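Interferon-inducible protein AIM2 (Mus musculus, PDB 4JBM) senses double-stranded DNA in the cytosol through its HIN domain and triggers inflammasome assembly, leading to pyroptosis. Local coordinates at residues L4-L9 against I57-Y62; F37-V42 against H65-E70. One frame throughout, in Å; residues are numbered along the deposited sequence.

Contact 1: residues L4-L9 against I57-Y62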
loop_
_atom_site.group_PDB
_atom_site.type_symbol
_atom_site.label_atom_id
_atom_site.label_comp_id
_atom_site.label_asym_id
_atom_site.label_seq_id
_atom_site.Cartn_x
_atom_site.Cartn_y
_atom_site.Cartn_z
ATOM N N LEU A 4 15.827 -10.887 9.692
ATOM C CA LEU A 4 16.146 -9.634 9.026
ATOM C C LEU A 4 15.875 -8.470 9.971
ATOM O O LEU A 4 14.769 -8.330 10.494
ATOM C CB LEU A 4 15.330 -9.493 7.733
ATOM C CG LEU A 4 15.766 -8.438 6.712
ATOM C CD1 LEU A 4 17.200 -8.678 6.273
ATOM C CD2 LEU A 4 14.850 -8.449 5.500
ATOM N N VAL A 5 16.887 -7.640 10.188
ATOM C CA VAL A 5 16.723 -6.431 10.980
ATOM C C VAL A 5 16.266 -5.308 10.066
ATOM O O VAL A 5 16.904 -5.030 9.055
ATOM C CB VAL A 5 18.034 -6.013 11.652
ATOM C CG1 VAL A 5 17.826 -4.737 12.456
ATOM C CG2 VAL A 5 18.548 -7.123 12.544
ATOM N N VAL A 6 15.125 -4.709 10.393
ATOM C CA VAL A 6 14.577 -3.612 9.611
ATOM C C VAL A 6 14.192 -2.448 10.523
ATOM O O VAL A 6 13.995 -2.611 11.729
ATOM C CB VAL A 6 13.336 -4.046 8.795
ATOM C CG1 VAL A 6 13.710 -5.084 7.748
ATOM C CG2 VAL A 6 12.282 -4.596 9.713
ATOM N N THR A 7 14.127 -1.266 9.933
ATOM C CA THR A 7 13.675 -0.064 10.609
ATOM C C THR A 7 12.259 0.224 10.114
ATOM O O THR A 7 12.023 0.259 8.907
ATOM C CB THR A 7 14.595 1.120 10.256
ATOM O OG1 THR A 7 15.949 0.794 10.596
ATOM C CG2 THR A 7 14.168 2.383 10.991
ATOM N N VAL A 8 11.317 0.436 11.029
ATOM C CA VAL A 8 9.942 0.708 10.608
ATOM C C VAL A 8 9.773 2.173 10.210
ATOM O O VAL A 8 10.132 3.080 10.960
ATOM C CB VAL A 8 8.906 0.320 11.686
ATOM C CG1 VAL A 8 7.492 0.582 11.177
ATOM C CG2 VAL A 8 9.061 -1.135 12.061
ATOM N N LEU A 9 9.225 2.380 9.016
ATOM C CA LEU A 9 9.057 3.701 8.412
ATOM C C LEU A 9 7.616 4.200 8.474
ATOM O O LEU A 9 7.380 5.394 8.654
ATOM C CB LEU A 9 9.500 3.662 6.946
ATOM C CG LEU A 9 10.944 4.014 6.577
ATOM C CD1 LEU A 9 11.925 3.498 7.589
ATOM C CD2 LEU A 9 11.260 3.447 5.210
ATOM N N ILE A 57 13.352 -3.479 14.439
ATOM C CA ILE A 57 12.813 -4.794 14.752
ATOM C C ILE A 57 13.520 -5.898 13.981
ATOM O O ILE A 57 14.014 -5.679 12.875
ATOM C CB ILE A 57 11.294 -4.874 14.464
ATOM C CG1 ILE A 57 11.014 -4.545 13.001
ATOM C CG2 ILE A 57 10.516 -3.935 15.373
ATOM C CD1 ILE A 57 9.559 -4.754 12.585
ATOM N N LYS A 58 13.549 -7.088 14.580
ATOM C CA LYS A 58 14.112 -8.270 13.948
ATOM C C LYS A 58 12.966 -9.240 13.652
ATOM O O LYS A 58 12.164 -9.583 14.534
ATOM C CB LYS A 58 15.157 -8.919 14.862
ATOM C CG LYS A 58 16.053 -9.948 14.175
ATOM C CD LYS A 58 17.197 -10.404 15.085
ATOM C CE LYS A 58 18.174 -11.296 14.337
ATOM N NZ LYS A 58 18.806 -10.562 13.207
ATOM N N ILE A 59 12.883 -9.666 12.397
ATOM C CA ILE A 59 11.765 -10.475 11.943
ATOM C C ILE A 59 12.278 -11.811 11.429
ATOM O O ILE A 59 13.140 -11.859 10.555
ATOM C CB ILE A 59 10.970 -9.755 10.824
ATOM C CG1 ILE A 59 10.678 -8.304 11.223
ATOM C CG2 ILE A 59 9.690 -10.525 10.487
ATOM C CD1 ILE A 59 9.882 -7.506 10.201
ATOM N N SER A 60 11.748 -12.891 11.988
ATOM C CA SER A 60 12.150 -14.238 11.603
ATOM C C SER A 60 10.924 -15.085 11.277
ATOM O O SER A 60 9.822 -14.789 11.744
ATOM C CB SER A 60 12.965 -14.883 12.721
ATOM O OG SER A 60 12.314 -14.718 13.964
ATOM N N ASN A 61 11.122 -16.112 10.453
ATOM C CA ASN A 61 10.056 -17.031 10.036
ATOM C C ASN A 61 8.946 -16.296 9.285
ATOM O O ASN A 61 7.792 -16.284 9.714
ATOM C CB ASN A 61 9.489 -17.821 11.226
ATOM C CG ASN A 61 8.564 -18.949 10.792
ATOM O OD1 ASN A 61 8.842 -19.652 9.817
ATOM N ND2 ASN A 61 7.449 -19.112 11.499
ATOM N N TYR A 62 9.302 -15.720 8.139
ATOM C CA TYR A 62 8.372 -14.918 7.349
ATOM C C TYR A 62 8.331 -15.439 5.922
ATOM O O TYR A 62 9.216 -16.187 5.501
ATOM C CB TYR A 62 8.800 -13.442 7.340
ATOM C CG TYR A 62 10.224 -13.240 6.867
ATOM C CD1 TYR A 62 10.542 -13.220 5.513
ATOM C CD2 TYR A 62 11.255 -13.079 7.783
ATOM C CE1 TYR A 62 11.846 -13.048 5.095
ATOM C CE2 TYR A 62 12.548 -12.905 7.373
ATOM C CZ TYR A 62 12.842 -12.889 6.032
ATOM O OH TYR A 62 14.145 -12.710 5.630
#
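V6 and I57 face each other as a hydrogen-bonded pair in an antiparallel ladder that joins the first strand of an OB-fold barrel of the HIN domain to strand 56-60. Two backbone bonds close this pair: V6 N gives to I57 O at 2.9 Å, and I57 N gives to V6 O. Both are nearly straight and come in nearly along the C=O axis. Two residues back along 4-9 and two forward along 57-62, L4 and I59 form the second hydrogen-bonded pair, with L4 N giving to I59 O at 3.0 Å and I59 N giving to L4 O; here both donors are tilted out of the carbonyl planes. V5 and K58, the non-hydrogen-bonded pair between them, contribute CA-H...O contacts, K58 CA to L4 O and V5 CA to I57 O.

Apolar packing is concentrated on the face that carries V6, I57 and I59. V6 CG2 meets I57 CG1 at 3.5 Å and also I59 CD1 at 3.8 Å, so one methyl bridges two isoleucines. I57 CG1 lies between its own N and carbonyl carbon (chi1 58°), and beyond it CD1 reaches V8 CG2 at 3.7 Å. V31 of strand 25-32 and F38 of strand 37-42 also pack on V6. Past the end of the ladder, the Y62 ring lies oblique to L4 CB, while its hydroxyl is hydrogen-bonded to M1 N and D2 O.

On the other face K58 crosses V5. The lysine chain is extended through CE and bends only at its last torsion (chi4 62°), which brings K58 NZ to 3.5 Å from V5 CG2.

Contact 2: residues F37-V42 against H65-E70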
loop_
_atom_site.group_PDB
_atom_site.type_symbol
_atom_site.label_atom_id
_atom_site.label_comp_id
_atom_site.label_asym_id
_atom_site.label_seq_id
_atom_site.Cartn_x
_atom_site.Cartn_y
_atom_site.Cartn_z
ATOM N N PHE A 37 13.812 -0.503 0.862
ATOM C CA PHE A 37 12.608 -0.627 1.665
ATOM C C PHE A 37 11.717 -1.707 1.043
ATOM O O PHE A 37 11.846 -2.048 -0.135
ATOM C CB PHE A 37 11.831 0.687 1.670
ATOM C CG PHE A 37 11.281 1.057 0.321
ATOM C CD1 PHE A 37 12.063 1.747 -0.596
ATOM C CD2 PHE A 37 9.994 0.681 -0.048
ATOM C CE1 PHE A 37 11.569 2.068 -1.851
ATOM C CE2 PHE A 37 9.493 0.995 -1.303
ATOM C CZ PHE A 37 10.275 1.690 -2.205
ATOM N N PHE A 38 10.803 -2.238 1.838
ATOM C CA PHE A 38 9.733 -3.061 1.297
ATOM C C PHE A 38 8.505 -2.910 2.174
ATOM O O PHE A 38 8.600 -2.461 3.323
ATOM C CB PHE A 38 10.160 -4.528 1.141
ATOM C CG PHE A 38 10.805 -5.107 2.361
ATOM C CD1 PHE A 38 10.042 -5.721 3.342
ATOM C CD2 PHE A 38 12.178 -5.030 2.533
ATOM C CE1 PHE A 38 10.641 -6.260 4.465
ATOM C CE2 PHE A 38 12.782 -5.562 3.654
ATOM C CZ PHE A 38 12.011 -6.174 4.624
ATOM N N PHE A 39 7.353 -3.265 1.620
ATOM C CA PHE A 39 6.101 -3.210 2.358
ATOM C C PHE A 39 5.884 -4.554 3.012
ATOM O O PHE A 39 6.316 -5.584 2.489
ATOM C CB PHE A 39 4.954 -2.846 1.409
ATOM C CG PHE A 39 5.292 -1.705 0.497
ATOM C CD1 PHE A 39 5.410 -0.412 1.001
ATOM C CD2 PHE A 39 5.536 -1.923 -0.853
ATOM C CE1 PHE A 39 5.748 0.650 0.168
ATOM C CE2 PHE A 39 5.874 -0.868 -1.697
ATOM C CZ PHE A 39 5.979 0.421 -1.184
ATOM N N VAL A 40 5.289 -4.540 4.197
ATOM C CA VAL A 40 4.995 -5.773 4.900
ATOM C C VAL A 40 3.504 -5.857 5.219
ATOM O O VAL A 40 2.895 -4.898 5.709
ATOM C CB VAL A 40 5.887 -5.967 6.164
ATOM C CG1 VAL A 40 7.354 -5.776 5.815
ATOM C CG2 VAL A 40 5.502 -4.990 7.253
ATOM N N LYS A 41 2.915 -6.996 4.867
ATOM C CA LYS A 41 1.556 -7.328 5.265
ATOM C C LYS A 41 1.650 -8.196 6.491
ATOM O O LYS A 41 2.148 -9.325 6.422
ATOM C CB LYS A 41 0.840 -8.113 4.158
ATOM C CG LYS A 41 -0.624 -8.458 4.476
ATOM C CD LYS A 41 -1.367 -8.991 3.257
ATOM C CE LYS A 41 -0.861 -10.365 2.839
ATOM N NZ LYS A 41 -1.608 -10.910 1.668
ATOM N N VAL A 42 1.205 -7.687 7.618
ATOM C CA VAL A 42 1.259 -8.517 8.785
ATOM C C VAL A 42 -0.116 -9.101 9.103
ATOM O O VAL A 42 -1.015 -8.419 9.557
ATOM C CB VAL A 42 1.886 -7.782 9.976
ATOM C CG1 VAL A 42 0.897 -6.848 10.640
ATOM C CG2 VAL A 42 2.423 -8.786 10.969
ATOM N N HIS A 65 7.422 -13.161 -1.043
ATOM C CA HIS A 65 6.868 -13.471 -2.330
ATOM C C HIS A 65 7.616 -12.694 -3.387
ATOM O O HIS A 65 8.719 -12.265 -3.175
ATOM C CB HIS A 65 5.388 -13.132 -2.355
ATOM C CG HIS A 65 4.584 -13.798 -1.278
ATOM N ND1 HIS A 65 4.395 -15.159 -1.223
ATOM C CD2 HIS A 65 3.889 -13.284 -0.240
ATOM C CE1 HIS A 65 3.632 -15.453 -0.188
ATOM N NE2 HIS A 65 3.307 -14.334 0.420
ATOM N N SER A 66 7.028 -12.547 -4.554
ATOM C CA SER A 66 7.624 -11.713 -5.591
ATOM C C SER A 66 7.756 -10.209 -5.245
ATOM O O SER A 66 8.765 -9.612 -5.576
ATOM C CB SER A 66 6.865 -11.891 -6.906
ATOM O OG SER A 66 7.313 -13.020 -7.616
ATOM N N ASN A 67 6.757 -9.596 -4.610
ATOM C CA ASN A 67 6.830 -8.171 -4.268
ATOM C C ASN A 67 6.902 -7.718 -2.800
ATOM O O ASN A 67 7.548 -6.707 -2.504
ATOM C CB ASN A 67 5.745 -7.366 -4.983
ATOM C CG ASN A 67 5.978 -5.864 -4.866
ATOM O OD1 ASN A 67 6.645 -5.260 -5.704
ATOM N ND2 ASN A 67 5.456 -5.265 -3.803
ATOM N N PHE A 68 6.247 -8.427 -1.884
ATOM C CA PHE A 68 6.215 -7.951 -0.496
ATOM C C PHE A 68 6.678 -8.995 0.511
ATOM O O PHE A 68 7.206 -10.040 0.139
ATOM C CB PHE A 68 4.818 -7.420 -0.122
ATOM C CG PHE A 68 3.744 -8.486 -0.024
ATOM C CD1 PHE A 68 3.242 -9.106 -1.166
ATOM C CD2 PHE A 68 3.222 -8.851 1.214
ATOM C CE1 PHE A 68 2.243 -10.083 -1.074
ATOM C CE2 PHE A 68 2.225 -9.822 1.319
ATOM C CZ PHE A 68 1.734 -10.440 0.173
ATOM N N MET A 69 6.484 -8.694 1.790
ATOM C CA MET A 69 6.849 -9.630 2.840
ATOM C C MET A 69 5.638 -9.869 3.725
ATOM O O MET A 69 4.988 -8.928 4.180
ATOM C CB MET A 69 8.001 -9.092 3.685
ATOM C CG MET A 69 8.428 -10.064 4.768
ATOM S SD MET A 69 9.861 -9.515 5.709
ATOM C CE MET A 69 9.022 -8.989 7.191
ATOM N N GLU A 70 5.353 -11.144 3.970
ATOM C CA GLU A 70 4.213 -11.536 4.781
ATOM C C GLU A 70 4.657 -11.974 6.166
ATOM O O GLU A 70 5.531 -12.836 6.306
ATOM C CB GLU A 70 3.441 -12.665 4.084
ATOM C CG GLU A 70 2.095 -12.976 4.707
ATOM C CD GLU A 70 1.235 -13.872 3.836
ATOM O OE1 GLU A 70 1.696 -14.299 2.753
ATOM O OE2 GLU A 70 0.095 -14.159 4.248
#
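K41 and M69 meet in a parallel ladder, an exception among the antiparallel pairings around it: strands 37-42 and 69-71 are the third and fifth strands of the OB fold, whose parallel pairing helps to close the five-stranded barrel. K41 N gives to M69 O at 2.9 Å and M69 N to F39 O at 3.2 Å, so M69 is gripped through both its N-H and its carbonyl. The bridged pairs are V40 with M69 and K41 with E70.

On one face the K41 side chain crosses F68, meeting the ring at CD2, CE2 and CZ. K41 CB is 3.6 Å from F68 CE2; a bend at chi3 (69°) then returns K41 CE to the same ring atom at 3.5 Å, oblique to the ring. E70, paired with K41 in the ladder, lies on the same face. E70 OE1 takes a nearly straight hydrogen bond from H65 NE2 at 2.8 Å, in the plane of the imidazole, which links H65, at the start of the turn, to E70 on the strand that follows.

Inward, M69 sends CG out anti to its backbone N, and an anti chi2 (176°) carries the sulfur on to F38. In this Met-aromatic contact M69 SD lies 3.6 Å from F38 CE1, oblique to the ring. M69 CE packs on V40 CG1 at 3.9 Å, the two side chains lying side by side.

Strand 25-32 flanks the other edge of strand 37-42, pairing with F38, V40 and V42. Toward the second group of strands, F39, N67 and F68 all touch I111 of strand 111-123, F68 also stacks edge-to-face on F162, and F37 rests on helix 88-95.

In the fold
Contacts 1 and 2 belong to the same mixed sheet, curled into an OB barrel of the HIN domain, and strand 25-32 lies between their strands 4-16 and 37-42. Contact 1 is farther from the chain's centre yet richer in buried residues. It is a regular antiparallel ladder with branched aliphatic packing; contact 2 is a short parallel pairing in which rings, a sulfur and the lysine chain supply the side-chain packing, and it reaches toward strand 111-123. V6, I57, I59, V40 and M69 turn into the barrel core, where I59 CD1 lies 3.5 Å from M69 CE and F38 CZ packs against V6 CG1 and L4 CD2. The faces carrying K58 and K41 are partly exposed.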